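Local atomic coordinates of Ton_1535 (Thermococcus onnurineus, PDB entry 3ZPJ), a protein that is of unknown function, an all-helical alpha-solenoid whose right-handed coil of helices contains an unusual left-handed helical turn. Residues 42-46 / 85-89; 60-65 / 76-80; 110-114 / 143-149; 178-182 / 203-208; 299-303 / 315-319. The contacts are given in a common frame with arbitrary orientation. Numbering follows the deposited sequence.

Contact 1: 42-46 / 85-89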
# COMPACT_ATOMS: atom_id res chain seq x y z
N THR A 42 21.27 -1.34 -4.21
CA THR A 42 21.85 -0.47 -3.19
C THR A 42 22.85 0.53 -3.78
O THR A 42 22.90 1.67 -3.35
CB THR A 42 22.48 -1.24 -2.00
OG1 THR A 42 23.51 -2.11 -2.49
CG2 THR A 42 21.41 -2.05 -1.27
N ILE A 43 23.62 0.11 -4.78
CA ILE A 43 24.50 1.05 -5.48
C ILE A 43 23.70 2.17 -6.16
O ILE A 43 24.00 3.35 -5.99
CB ILE A 43 25.33 0.36 -6.57
CG1 ILE A 43 26.39 -0.55 -5.95
CG2 ILE A 43 25.99 1.40 -7.47
CD1 ILE A 43 27.29 -1.19 -6.99
N TYR A 44 22.69 1.78 -6.92
CA TYR A 44 21.85 2.73 -7.64
C TYR A 44 21.21 3.73 -6.67
O TYR A 44 21.09 4.92 -6.97
CB TYR A 44 20.75 1.98 -8.41
CG TYR A 44 19.84 2.85 -9.24
CD1 TYR A 44 20.27 3.37 -10.46
CD2 TYR A 44 18.56 3.15 -8.81
CE1 TYR A 44 19.44 4.17 -11.22
CE2 TYR A 44 17.72 3.95 -9.57
CZ TYR A 44 18.17 4.45 -10.77
OH TYR A 44 17.34 5.25 -11.53
N GLN A 45 20.83 3.23 -5.50
CA GLN A 45 20.08 4.01 -4.53
C GLN A 45 20.94 4.87 -3.60
O GLN A 45 20.57 6.00 -3.29
CB GLN A 45 19.16 3.11 -3.71
CG GLN A 45 17.98 2.56 -4.48
CD GLN A 45 17.08 1.68 -3.63
OE1 GLN A 45 17.47 1.24 -2.54
NE2 GLN A 45 15.86 1.44 -4.11
N HIS A 46 22.07 4.33 -3.16
CA HIS A 46 22.94 5.05 -2.23
C HIS A 46 24.22 5.52 -2.92
O HIS A 46 25.31 5.44 -2.36
CB HIS A 46 23.29 4.18 -1.00
CG HIS A 46 22.10 3.58 -0.31
ND1 HIS A 46 20.80 3.95 -0.59
CD2 HIS A 46 22.02 2.62 0.65
CE1 HIS A 46 19.97 3.25 0.17
NE2 HIS A 46 20.69 2.44 0.93
N ALA A 85 13.41 -2.25 -13.60
CA ALA A 85 12.29 -1.32 -13.50
C ALA A 85 12.52 -0.28 -12.40
O ALA A 85 12.21 0.89 -12.59
CB ALA A 85 11.00 -2.08 -13.26
N ILE A 86 13.04 -0.72 -11.26
CA ILE A 86 13.53 0.19 -10.24
C ILE A 86 14.41 1.27 -10.89
O ILE A 86 14.13 2.45 -10.76
CB ILE A 86 14.39 -0.55 -9.17
CG1 ILE A 86 13.60 -1.66 -8.47
CG2 ILE A 86 14.91 0.41 -8.13
CD1 ILE A 86 12.45 -1.18 -7.67
N MET A 87 15.45 0.84 -11.61
CA MET A 87 16.38 1.77 -12.25
C MET A 87 15.88 2.41 -13.56
O MET A 87 16.67 2.97 -14.32
CB MET A 87 17.71 1.08 -12.53
CG MET A 87 18.32 0.39 -11.32
SD MET A 87 19.93 -0.27 -11.76
CE MET A 87 19.47 -1.27 -13.18
N GLU A 88 14.58 2.32 -13.81
CA GLU A 88 13.94 3.01 -14.93
C GLU A 88 14.35 2.54 -16.33
O GLU A 88 14.25 3.29 -17.30
CB GLU A 88 14.10 4.53 -14.80
CG GLU A 88 13.55 5.07 -13.50
CD GLU A 88 13.73 6.57 -13.35
OE1 GLU A 88 14.61 7.15 -14.03
OE2 GLU A 88 12.98 7.16 -12.55
N TYR A 89 14.82 1.30 -16.42
CA TYR A 89 15.02 0.67 -17.72
C TYR A 89 13.75 -0.09 -18.08
O TYR A 89 13.68 -1.32 -17.99
CB TYR A 89 16.23 -0.26 -17.69
CG TYR A 89 17.53 0.45 -17.40
CD1 TYR A 89 18.27 1.03 -18.42
CD2 TYR A 89 18.02 0.54 -16.10
CE1 TYR A 89 19.46 1.68 -18.16
CE2 TYR A 89 19.21 1.19 -15.83
CZ TYR A 89 19.92 1.75 -16.86
OH TYR A 89 21.11 2.40 -16.59

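Contact 2: 60-65 / 76-80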
# COMPACT_ATOMS: atom_id res chain seq x y z
N ALA A 60 24.10 -11.65 -13.63
CA ALA A 60 22.78 -12.10 -13.22
C ALA A 60 22.03 -12.63 -14.43
O ALA A 60 21.46 -13.72 -14.37
CB ALA A 60 22.01 -10.96 -12.54
N MET A 61 22.05 -11.88 -15.53
CA MET A 61 21.40 -12.32 -16.76
C MET A 61 21.98 -13.65 -17.24
O MET A 61 21.27 -14.49 -17.76
CB MET A 61 21.52 -11.27 -17.87
CG MET A 61 20.60 -10.06 -17.70
SD MET A 61 21.00 -8.68 -18.81
CE MET A 61 19.72 -7.57 -18.32
N TYR A 62 23.28 -13.82 -17.08
CA TYR A 62 23.95 -15.04 -17.52
C TYR A 62 23.49 -16.24 -16.69
O TYR A 62 23.25 -17.32 -17.22
CB TYR A 62 25.46 -14.88 -17.43
CG TYR A 62 26.27 -16.14 -17.64
CD1 TYR A 62 26.22 -16.83 -18.85
CD2 TYR A 62 27.12 -16.62 -16.65
CE1 TYR A 62 26.98 -17.97 -19.05
CE2 TYR A 62 27.89 -17.75 -16.85
CZ TYR A 62 27.81 -18.43 -18.05
OH TYR A 62 28.56 -19.57 -18.25
N ILE A 63 23.39 -16.03 -15.38
CA ILE A 63 22.94 -17.09 -14.49
C ILE A 63 21.51 -17.53 -14.83
O ILE A 63 21.21 -18.72 -14.89
CB ILE A 63 23.07 -16.66 -13.03
CG1 ILE A 63 24.55 -16.50 -12.68
CG2 ILE A 63 22.41 -17.67 -12.11
CD1 ILE A 63 24.83 -15.99 -11.30
N ALA A 64 20.64 -16.56 -15.12
CA ALA A 64 19.26 -16.86 -15.49
C ALA A 64 19.18 -17.61 -16.82
O ALA A 64 18.33 -18.48 -17.00
CB ALA A 64 18.44 -15.58 -15.56
N LYS A 65 20.07 -17.27 -17.74
CA LYS A 65 20.08 -17.89 -19.05
C LYS A 65 20.45 -19.38 -18.94
O LYS A 65 19.94 -20.21 -19.69
CB LYS A 65 21.01 -17.12 -20.00
CG LYS A 65 21.60 -17.95 -21.15
CD LYS A 65 20.88 -17.77 -22.47
CE LYS A 65 21.49 -16.68 -23.34
NZ LYS A 65 20.92 -15.34 -23.00
N ALA A 76 13.94 -16.02 -11.69
CA ALA A 76 15.17 -15.28 -11.92
C ALA A 76 14.94 -14.08 -12.86
O ALA A 76 15.36 -12.95 -12.56
CB ALA A 76 16.24 -16.19 -12.48
N TYR A 77 14.26 -14.34 -13.97
CA TYR A 77 13.89 -13.28 -14.91
C TYR A 77 13.04 -12.20 -14.23
O TYR A 77 13.16 -11.01 -14.54
CB TYR A 77 13.11 -13.88 -16.08
CG TYR A 77 13.94 -14.59 -17.11
CD1 TYR A 77 15.28 -14.26 -17.32
CD2 TYR A 77 13.39 -15.58 -17.91
CE1 TYR A 77 16.04 -14.90 -18.28
CE2 TYR A 77 14.14 -16.23 -18.88
CZ TYR A 77 15.46 -15.89 -19.06
OH TYR A 77 16.20 -16.54 -20.03
N SER A 78 12.18 -12.61 -13.29
CA SER A 78 11.35 -11.65 -12.54
C SER A 78 12.18 -10.76 -11.66
O SER A 78 11.98 -9.55 -11.61
CB SER A 78 10.33 -12.37 -11.67
OG SER A 78 9.38 -13.03 -12.47
N ILE A 79 13.12 -11.38 -10.95
CA ILE A 79 14.07 -10.64 -10.11
C ILE A 79 14.84 -9.61 -10.92
O ILE A 79 14.92 -8.44 -10.56
CB ILE A 79 15.00 -11.61 -9.39
CG1 ILE A 79 14.15 -12.59 -8.55
CG2 ILE A 79 16.02 -10.86 -8.51
CD1 ILE A 79 14.94 -13.55 -7.71
N ILE A 80 15.37 -10.04 -12.05
CA ILE A 80 16.08 -9.15 -12.95
C ILE A 80 15.15 -8.04 -13.46
O ILE A 80 15.54 -6.87 -13.54
CB ILE A 80 16.66 -9.95 -14.13
CG1 ILE A 80 17.79 -10.85 -13.62
CG2 ILE A 80 17.10 -9.02 -15.25
CD1 ILE A 80 18.24 -11.91 -14.60

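Contact 3: 110-114 / 143-149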
# COMPACT_ATOMS: atom_id res chain seq x y z
N PRO A 110 -0.32 -27.12 -12.80
CA PRO A 110 -1.03 -25.83 -12.70
C PRO A 110 -0.85 -25.17 -11.35
O PRO A 110 -0.82 -23.94 -11.25
CB PRO A 110 -2.51 -26.19 -12.95
CG PRO A 110 -2.58 -27.69 -12.95
CD PRO A 110 -1.20 -28.22 -13.23
N ILE A 111 -0.73 -25.98 -10.30
CA ILE A 111 -0.44 -25.42 -9.00
C ILE A 111 0.97 -24.83 -9.03
O ILE A 111 1.20 -23.75 -8.50
CB ILE A 111 -0.64 -26.42 -7.84
CG1 ILE A 111 -2.10 -26.86 -7.77
CG2 ILE A 111 -0.26 -25.79 -6.50
CD1 ILE A 111 -2.40 -27.77 -6.62
N GLU A 112 1.92 -25.51 -9.68
CA GLU A 112 3.24 -24.90 -9.76
C GLU A 112 3.18 -23.60 -10.58
O GLU A 112 3.68 -22.55 -10.15
CB GLU A 112 4.30 -25.85 -10.30
CG GLU A 112 5.73 -25.42 -9.95
CD GLU A 112 6.79 -26.34 -10.55
OE1 GLU A 112 6.43 -27.39 -11.11
OE2 GLU A 112 8.00 -26.00 -10.44
N LYS A 113 2.55 -23.67 -11.75
CA LYS A 113 2.37 -22.48 -12.58
C LYS A 113 1.81 -21.30 -11.79
O LYS A 113 2.34 -20.19 -11.86
CB LYS A 113 1.45 -22.76 -13.74
CG LYS A 113 1.41 -21.66 -14.79
CD LYS A 113 0.87 -22.25 -16.10
CE LYS A 113 0.51 -21.17 -17.10
NZ LYS A 113 0.24 -21.75 -18.45
N GLY A 114 0.76 -21.56 -11.02
CA GLY A 114 0.08 -20.52 -10.27
C GLY A 114 1.02 -19.85 -9.30
O GLY A 114 1.00 -18.63 -9.14
N THR A 143 -5.52 -19.95 -12.50
CA THR A 143 -4.77 -21.13 -12.87
C THR A 143 -4.93 -22.21 -11.81
O THR A 143 -5.13 -23.38 -12.15
CB THR A 143 -3.27 -20.83 -13.06
OG1 THR A 143 -3.14 -19.80 -14.03
CG2 THR A 143 -2.51 -22.08 -13.54
N ILE A 144 -4.84 -21.82 -10.55
CA ILE A 144 -4.95 -22.80 -9.47
C ILE A 144 -6.39 -23.28 -9.32
O ILE A 144 -6.68 -24.48 -9.43
CB ILE A 144 -4.43 -22.23 -8.16
CG1 ILE A 144 -2.92 -22.05 -8.25
CG2 ILE A 144 -4.80 -23.14 -7.00
CD1 ILE A 144 -2.31 -21.34 -7.06
N ILE A 145 -7.30 -22.33 -9.13
CA ILE A 145 -8.71 -22.65 -8.98
C ILE A 145 -9.31 -23.50 -10.12
O ILE A 145 -10.28 -24.23 -9.92
CB ILE A 145 -9.56 -21.38 -8.82
CG1 ILE A 145 -10.86 -21.68 -8.08
CG2 ILE A 145 -9.84 -20.76 -10.16
CD1 ILE A 145 -10.67 -21.83 -6.60
N GLY A 146 -8.75 -23.40 -11.32
CA GLY A 146 -9.33 -24.11 -12.44
C GLY A 146 -8.77 -25.51 -12.57
O GLY A 146 -9.32 -26.34 -13.29
N ALA A 147 -7.66 -25.76 -11.88
CA ALA A 147 -6.95 -27.03 -11.98
C ALA A 147 -7.81 -28.18 -11.47
O ALA A 147 -8.71 -27.98 -10.65
CB ALA A 147 -5.64 -26.97 -11.24
N GLU A 148 -7.52 -29.39 -11.94
CA GLU A 148 -8.35 -30.53 -11.61
C GLU A 148 -7.69 -31.45 -10.60
O GLU A 148 -7.72 -32.67 -10.75
CB GLU A 148 -8.71 -31.31 -12.88
CG GLU A 148 -10.02 -32.08 -12.77
CD GLU A 148 -10.22 -33.06 -13.91
OE1 GLU A 148 -9.36 -33.12 -14.81
OE2 GLU A 148 -11.25 -33.78 -13.91
N THR A 149 -7.09 -30.87 -9.56
CA THR A 149 -6.65 -31.65 -8.42
C THR A 149 -7.73 -31.56 -7.37
O THR A 149 -8.81 -31.01 -7.62
CB THR A 149 -5.34 -31.14 -7.84
OG1 THR A 149 -4.63 -30.41 -8.84
CG2 THR A 149 -4.49 -32.31 -7.36

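Contact 4: 178-182 / 203-208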
# COMPACT_ATOMS: atom_id res chain seq x y z
N MET A 178 -5.11 -0.76 -2.45
CA MET A 178 -6.44 -1.20 -2.07
C MET A 178 -6.91 -2.48 -2.78
O MET A 178 -7.39 -3.41 -2.13
CB MET A 178 -7.48 -0.06 -2.23
CG MET A 178 -8.67 -0.20 -1.28
SD MET A 178 -8.23 0.11 0.47
CE MET A 178 -7.80 1.84 0.30
N ASP A 179 -6.73 -2.56 -4.09
CA ASP A 179 -7.19 -3.74 -4.83
C ASP A 179 -6.48 -5.05 -4.42
O ASP A 179 -7.09 -6.11 -4.42
CB ASP A 179 -7.04 -3.49 -6.32
CG ASP A 179 -8.14 -2.61 -6.87
OD1 ASP A 179 -9.22 -2.57 -6.25
OD2 ASP A 179 -7.94 -1.97 -7.93
N PHE A 180 -5.21 -4.95 -4.06
CA PHE A 180 -4.42 -6.09 -3.62
C PHE A 180 -4.94 -6.58 -2.28
O PHE A 180 -5.10 -7.78 -2.05
CB PHE A 180 -2.94 -5.69 -3.50
CG PHE A 180 -2.33 -5.31 -4.82
CD1 PHE A 180 -2.50 -4.03 -5.33
CD2 PHE A 180 -1.62 -6.24 -5.57
CE1 PHE A 180 -1.97 -3.67 -6.56
CE2 PHE A 180 -1.08 -5.89 -6.80
CZ PHE A 180 -1.25 -4.60 -7.30
N TYR A 181 -5.20 -5.64 -1.38
CA TYR A 181 -5.73 -5.98 -0.08
C TYR A 181 -7.12 -6.63 -0.14
O TYR A 181 -7.40 -7.57 0.61
CB TYR A 181 -5.81 -4.73 0.78
CG TYR A 181 -4.52 -4.21 1.35
CD1 TYR A 181 -3.44 -5.05 1.59
CD2 TYR A 181 -4.40 -2.86 1.68
CE1 TYR A 181 -2.23 -4.52 2.14
CE2 TYR A 181 -3.23 -2.35 2.21
CZ TYR A 181 -2.16 -3.16 2.44
OH TYR A 181 -1.03 -2.58 2.99
N LYS A 182 -7.98 -6.14 -1.01
CA LYS A 182 -9.32 -6.71 -1.12
C LYS A 182 -9.25 -8.17 -1.58
O LYS A 182 -9.97 -9.01 -1.06
CB LYS A 182 -10.19 -5.92 -2.10
CG LYS A 182 -10.20 -4.44 -1.90
CD LYS A 182 -11.19 -3.99 -0.87
CE LYS A 182 -11.48 -2.51 -1.07
NZ LYS A 182 -11.80 -2.25 -2.51
N LYS A 203 -5.61 -3.58 7.72
CA LYS A 203 -4.79 -2.81 6.76
C LYS A 203 -5.66 -2.05 5.75
O LYS A 203 -5.23 -1.06 5.14
CB LYS A 203 -3.77 -3.70 6.03
CG LYS A 203 -2.70 -4.29 6.95
CD LYS A 203 -1.74 -5.19 6.19
CE LYS A 203 -0.52 -5.58 7.01
NZ LYS A 203 0.29 -6.69 6.35
N ILE A 204 -6.89 -2.52 5.57
CA ILE A 204 -7.81 -1.84 4.65
C ILE A 204 -8.41 -0.59 5.30
O ILE A 204 -8.50 0.46 4.65
CB ILE A 204 -8.91 -2.79 4.17
CG1 ILE A 204 -8.31 -3.84 3.21
CG2 ILE A 204 -10.02 -2.01 3.49
CD1 ILE A 204 -9.23 -5.03 2.92
N GLU A 205 -8.81 -0.69 6.57
CA GLU A 205 -9.31 0.50 7.28
C GLU A 205 -8.19 1.54 7.34
O GLU A 205 -8.42 2.71 7.14
CB GLU A 205 -9.75 0.20 8.71
CG GLU A 205 -10.87 -0.81 8.88
CD GLU A 205 -11.22 -1.03 10.36
OE1 GLU A 205 -11.24 -0.04 11.13
OE2 GLU A 205 -11.44 -2.20 10.76
N LEU A 206 -6.98 1.07 7.60
CA LEU A 206 -5.84 1.96 7.68
C LEU A 206 -5.59 2.61 6.32
O LEU A 206 -5.51 3.82 6.22
CB LEU A 206 -4.61 1.22 8.20
CG LEU A 206 -3.26 1.95 8.14
CD1 LEU A 206 -3.34 3.35 8.72
CD2 LEU A 206 -2.25 1.13 8.93
N ALA A 207 -5.48 1.81 5.26
CA ALA A 207 -5.26 2.40 3.95
C ALA A 207 -6.37 3.39 3.59
O ALA A 207 -6.11 4.41 2.97
CB ALA A 207 -5.12 1.32 2.87
N LYS A 208 -7.60 3.07 3.98
CA LYS A 208 -8.75 3.94 3.69
C LYS A 208 -8.71 5.22 4.50
O LYS A 208 -9.10 6.28 4.01
CB LYS A 208 -10.07 3.22 3.95
CG LYS A 208 -10.65 2.51 2.75
CD LYS A 208 -11.83 1.63 3.14
CE LYS A 208 -12.21 0.69 1.99
NZ LYS A 208 -13.23 -0.34 2.41

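Contact 5: 299-303 / 315-319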
# COMPACT_ATOMS: atom_id res chain seq x y z
N ALA A 299 -15.36 21.43 12.56
CA ALA A 299 -16.04 20.84 11.41
C ALA A 299 -17.13 21.75 10.87
O ALA A 299 -17.31 21.87 9.66
CB ALA A 299 -16.61 19.48 11.77
N LEU A 300 -17.82 22.44 11.77
CA LEU A 300 -18.84 23.38 11.33
C LEU A 300 -18.22 24.57 10.61
O LEU A 300 -18.77 25.04 9.60
CB LEU A 300 -19.71 23.83 12.49
CG LEU A 300 -20.97 24.57 12.06
CD1 LEU A 300 -21.82 23.68 11.17
CD2 LEU A 300 -21.78 25.04 13.27
N LYS A 301 -17.09 25.07 11.11
CA LYS A 301 -16.44 26.21 10.46
C LYS A 301 -16.16 25.86 9.01
O LYS A 301 -16.43 26.65 8.10
CB LYS A 301 -15.11 26.56 11.12
CG LYS A 301 -15.15 26.98 12.56
CD LYS A 301 -13.71 27.09 13.08
CE LYS A 301 -13.67 27.50 14.53
NZ LYS A 301 -14.56 28.67 14.76
N PHE A 302 -15.60 24.67 8.80
CA PHE A 302 -15.28 24.25 7.44
C PHE A 302 -16.51 24.00 6.57
O PHE A 302 -16.59 24.52 5.47
CB PHE A 302 -14.32 23.07 7.45
CG PHE A 302 -12.91 23.47 7.72
CD1 PHE A 302 -12.10 23.92 6.70
CD2 PHE A 302 -12.41 23.46 9.00
CE1 PHE A 302 -10.80 24.32 6.94
CE2 PHE A 302 -11.12 23.86 9.25
CZ PHE A 302 -10.32 24.30 8.22
N ALA A 303 -17.47 23.24 7.09
CA ALA A 303 -18.70 22.96 6.36
C ALA A 303 -19.37 24.22 5.82
O ALA A 303 -19.84 24.25 4.68
CB ALA A 303 -19.66 22.16 7.22
N ALA A 315 -22.53 17.86 4.24
CA ALA A 315 -21.67 18.06 5.41
C ALA A 315 -22.44 18.63 6.60
O ALA A 315 -22.21 18.26 7.74
CB ALA A 315 -20.49 18.96 5.05
N LEU A 316 -23.38 19.53 6.31
CA LEU A 316 -24.17 20.15 7.36
C LEU A 316 -25.08 19.12 8.02
O LEU A 316 -25.31 19.18 9.23
CB LEU A 316 -24.98 21.31 6.79
CG LEU A 316 -24.20 22.61 6.55
CD1 LEU A 316 -25.11 23.71 5.99
CD2 LEU A 316 -23.54 23.07 7.84
N LYS A 317 -25.59 18.18 7.22
CA LYS A 317 -26.45 17.13 7.75
C LYS A 317 -25.68 16.25 8.71
O LYS A 317 -26.06 16.11 9.88
CB LYS A 317 -27.05 16.29 6.61
CG LYS A 317 -27.89 15.12 7.12
CD LYS A 317 -28.75 14.50 6.02
CE LYS A 317 -28.30 13.10 5.67
NZ LYS A 317 -29.22 12.45 4.69
N ALA A 318 -24.59 15.67 8.22
CA ALA A 318 -23.73 14.79 9.01
C ALA A 318 -23.42 15.39 10.38
O ALA A 318 -23.60 14.74 11.41
CB ALA A 318 -22.44 14.50 8.26
N ILE A 319 -22.96 16.63 10.38
CA ILE A 319 -22.64 17.31 11.63
C ILE A 319 -23.86 17.32 12.54
O ILE A 319 -23.75 17.07 13.74
CB ILE A 319 -22.19 18.76 11.37
CG1 ILE A 319 -20.82 18.77 10.68
CG2 ILE A 319 -22.15 19.55 12.67
CD1 ILE A 319 -20.43 20.14 10.11

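Contact 1: 42-46 / 85-89
Aromatic packing carries this contact. Tyr44, in the last turn of helix 29-45, points its CA-CB bond at the end of helix 70-86, and its ring lies against Met87. The methionine CG sits over the ring face, 3.6 Å from the centroid of the Tyr44 ring and 12° off its normal, which makes a CH-pi contact. Met87 SD follows at 4.4 Å from the same centroid but obliquely, adding a Met-aromatic contact. The ring also rests on backbone, with Tyr44 CZ 3.5 Å from Met87 CA. A flat, broad tyrosine suits a place where the partner is a main-chain turn together with an unbranched, pliable side chain.

The turn itself is a Schellman motif ending helix 70-86: Glu88 takes the left-handed conformation at the C-prime position (phi 66°), and its N bonds to Ala85 O at 3.0 Å while Tyr89 N reaches back to Leu84 O. Tyr89 is then the N-cap of helix 90-104, so the chain passes from one helix into the next through a tight turn, one of the short connections of this alpha-solenoid.

A loose contact remains at the edge, Gln45 NE2 to Ile86 CG2 at 4.3 Å. Tyr44 OH and Glu88 OE1 are merely near each other, at 4.2 Å, without a hydrogen bond. Ile53 of helix 53-66, the helix between these two in sequence, touches both Tyr44 and Met87.

Contact 2: 60-65 / 76-80
Ala60 opens the contact from helix 53-66, its O lying 3.7 Å from Ile80 CD1, so that the isoleucine tip rests on main chain beside a small methyl. Next, Ile80 CD1 comes within 3.8 Å of Met61 CA, while the extended thioether chain brings Met61 CE to 4.3 Å from Ile80 CG2. One turn after Ala60, Ala64 meets three partners with its single methyl: Ala64 CB is 3.8 Å from Ala76 CB, 3.7 Å from Tyr77 CE1 and 3.8 Å from Ile80 CD1. Alanine suits both sides here, since the backbones close to 5.7 Å between Ala64 CA and Ala76 CA. Lys65 turns its CA-CB bond away from the partner, and its nearest approach is by backbone, Lys65 CA to Tyr77 OH at 4.2 Å. The segment axes approach to 9.7 Å at 162°, nearly antiparallel. Two sequence-adjacent helices packed in this way through small and aliphatic residues form a helical hairpin, the building unit of an alpha-solenoid.

Contact 3: 110-114 / 143-149
Thr143, near the end of helix 130-146, adopts the m rotamer, which places CG2 against the start of helix 110-126: Thr143 CG2 lies 3.4 Å from Pro110 O and 4.0 Å from Lys113 CB. Its OG1 is hydrogen-bonded to Ile139 O of its own helix, so the methyl can serve the interface. Ile144, in the common mt conformation, brings CG1 to 3.9 Å from Gly114 CA. Helices 110-126 and 130-146 are consecutive and form a helical hairpin of the alpha-solenoid. A beta carbon at Gly114 would fall 2.4 Å from Ile144 CG1, so glycine fits where the two press together, Ile111 CA and Ile144 CA being only 5.2 Å apart. Pro110, well suited to a first helical turn where its missing amide hydrogen costs no bond, sets its ring on Ala147, with Pro110 CG 3.6 Å from Ala147 CB. Ile111, also mt, extends CD1 to 4.1 Å from Thr149 OG1. Lys113, trans throughout, carries NZ to a hydrogen bond with Asn105 OD1.

Contact 4: 178-182 / 203-208
Two side chains of helix 174-190, Met178 and Tyr181, project into the surface of helix 194-209, and Ile204 projects back. These consecutive helices form an antiparallel helical hairpin of the alpha-solenoid. The segment axes run at 163° and come no closer than 10.2 Å, a spacing that these larger residues bridge.

Met178 curls through a t, p, p chain, a bend open to flexible methionine, and so lowers its terminal methyl into the shallow dip above Ala207: Met178 CE is 3.7 Å from Ala207 CB and 3.8 Å from Lys208 CG. Alanine makes the hollow because it has so little side chain. Ile204 is the answering bump, with CG1 3.6 Å from Tyr181 CB and CG2 4.1 Å from Met178 SD, while its CD1 reaches Lys182 N at 4.3 Å. The Tyr181 ring reaches across the partner helix, between Lys203 and Ala207: Lys203 CB sits over one face, 4.2 Å from the ring centroid in a CH-pi contact, and Ala207 CB approaches the ring edge, 4.2 Å from Tyr181 CE2.

The polar ends lead outward. Tyr181 OH hydrogen-bonds to Asp170 and Arg219, and Lys203 NZ makes salt bridges with Glu166 and Asp170. These links join the hairpin to helix 151-170 before it and helix 216-223 after it, while Phe180 packs on helix 130-146 and Leu206 meets Trp253 of helix 240-256.

Contact 5: 299-303 / 315-319
Ile319 gives up 66 Å² to this interface, the largest share, followed by Ala303 with 54 Å² and Leu300 with 40 Å². The long arm of Ile319 reaches across to helix 296-303, where its CD1 lies 3.6 Å from Ala299 O, 3.8 Å from Leu300 CA and 3.6 Å from Ala303 CB. A slim isoleucine tip suits this position because Ala299 and Ala303, one turn apart, offer little more than methyls and backbone. Ala303 also meets Ala315, with the two CB atoms 4.0 Å apart; small residues on both sides let Ala303 CA and Ala315 CA come to 5.8 Å. Leu300 leaves its helix sideways at CA-CB, but its t, p rotamer carries CD1 across to 3.8 Å from Leu316 CD2 and 3.9 Å from Ile319 CD1. At 162° and 9.8 Å between segment axes, consecutive helices 296-303 and 309-325 form an antiparallel helical hairpin of the alpha-solenoid. It is covered on one flank by helix 280-293, where Leu290 and Thr291 touch Ala299, and it also meets helix 332-338, whose Ile335 touches Leu300.

How the contacts relate
From the N terminus, contact 1 opens on helix 29-45 and closes at the end of helix 70-86. Contact 2 lies wholly within that span, joining helix 53-66 to the same helix 70-86. The rest follow in series, none crossing another: contact 3 closes the loop from helix 110-126 to the end of helix 130-146, contact 4 pairs helices 174-190 and 194-209 near the middle of the chain, and contact 5 pairs helices 296-303 and 309-325. Contact 1 thus ties a helix to the next but one, whereas contacts 2 to 5 each pair sequence neighbours along an elongated solenoid, with contacts 2 and 5 on opposite sides of the chain's centre, about 57 Å apart between centres.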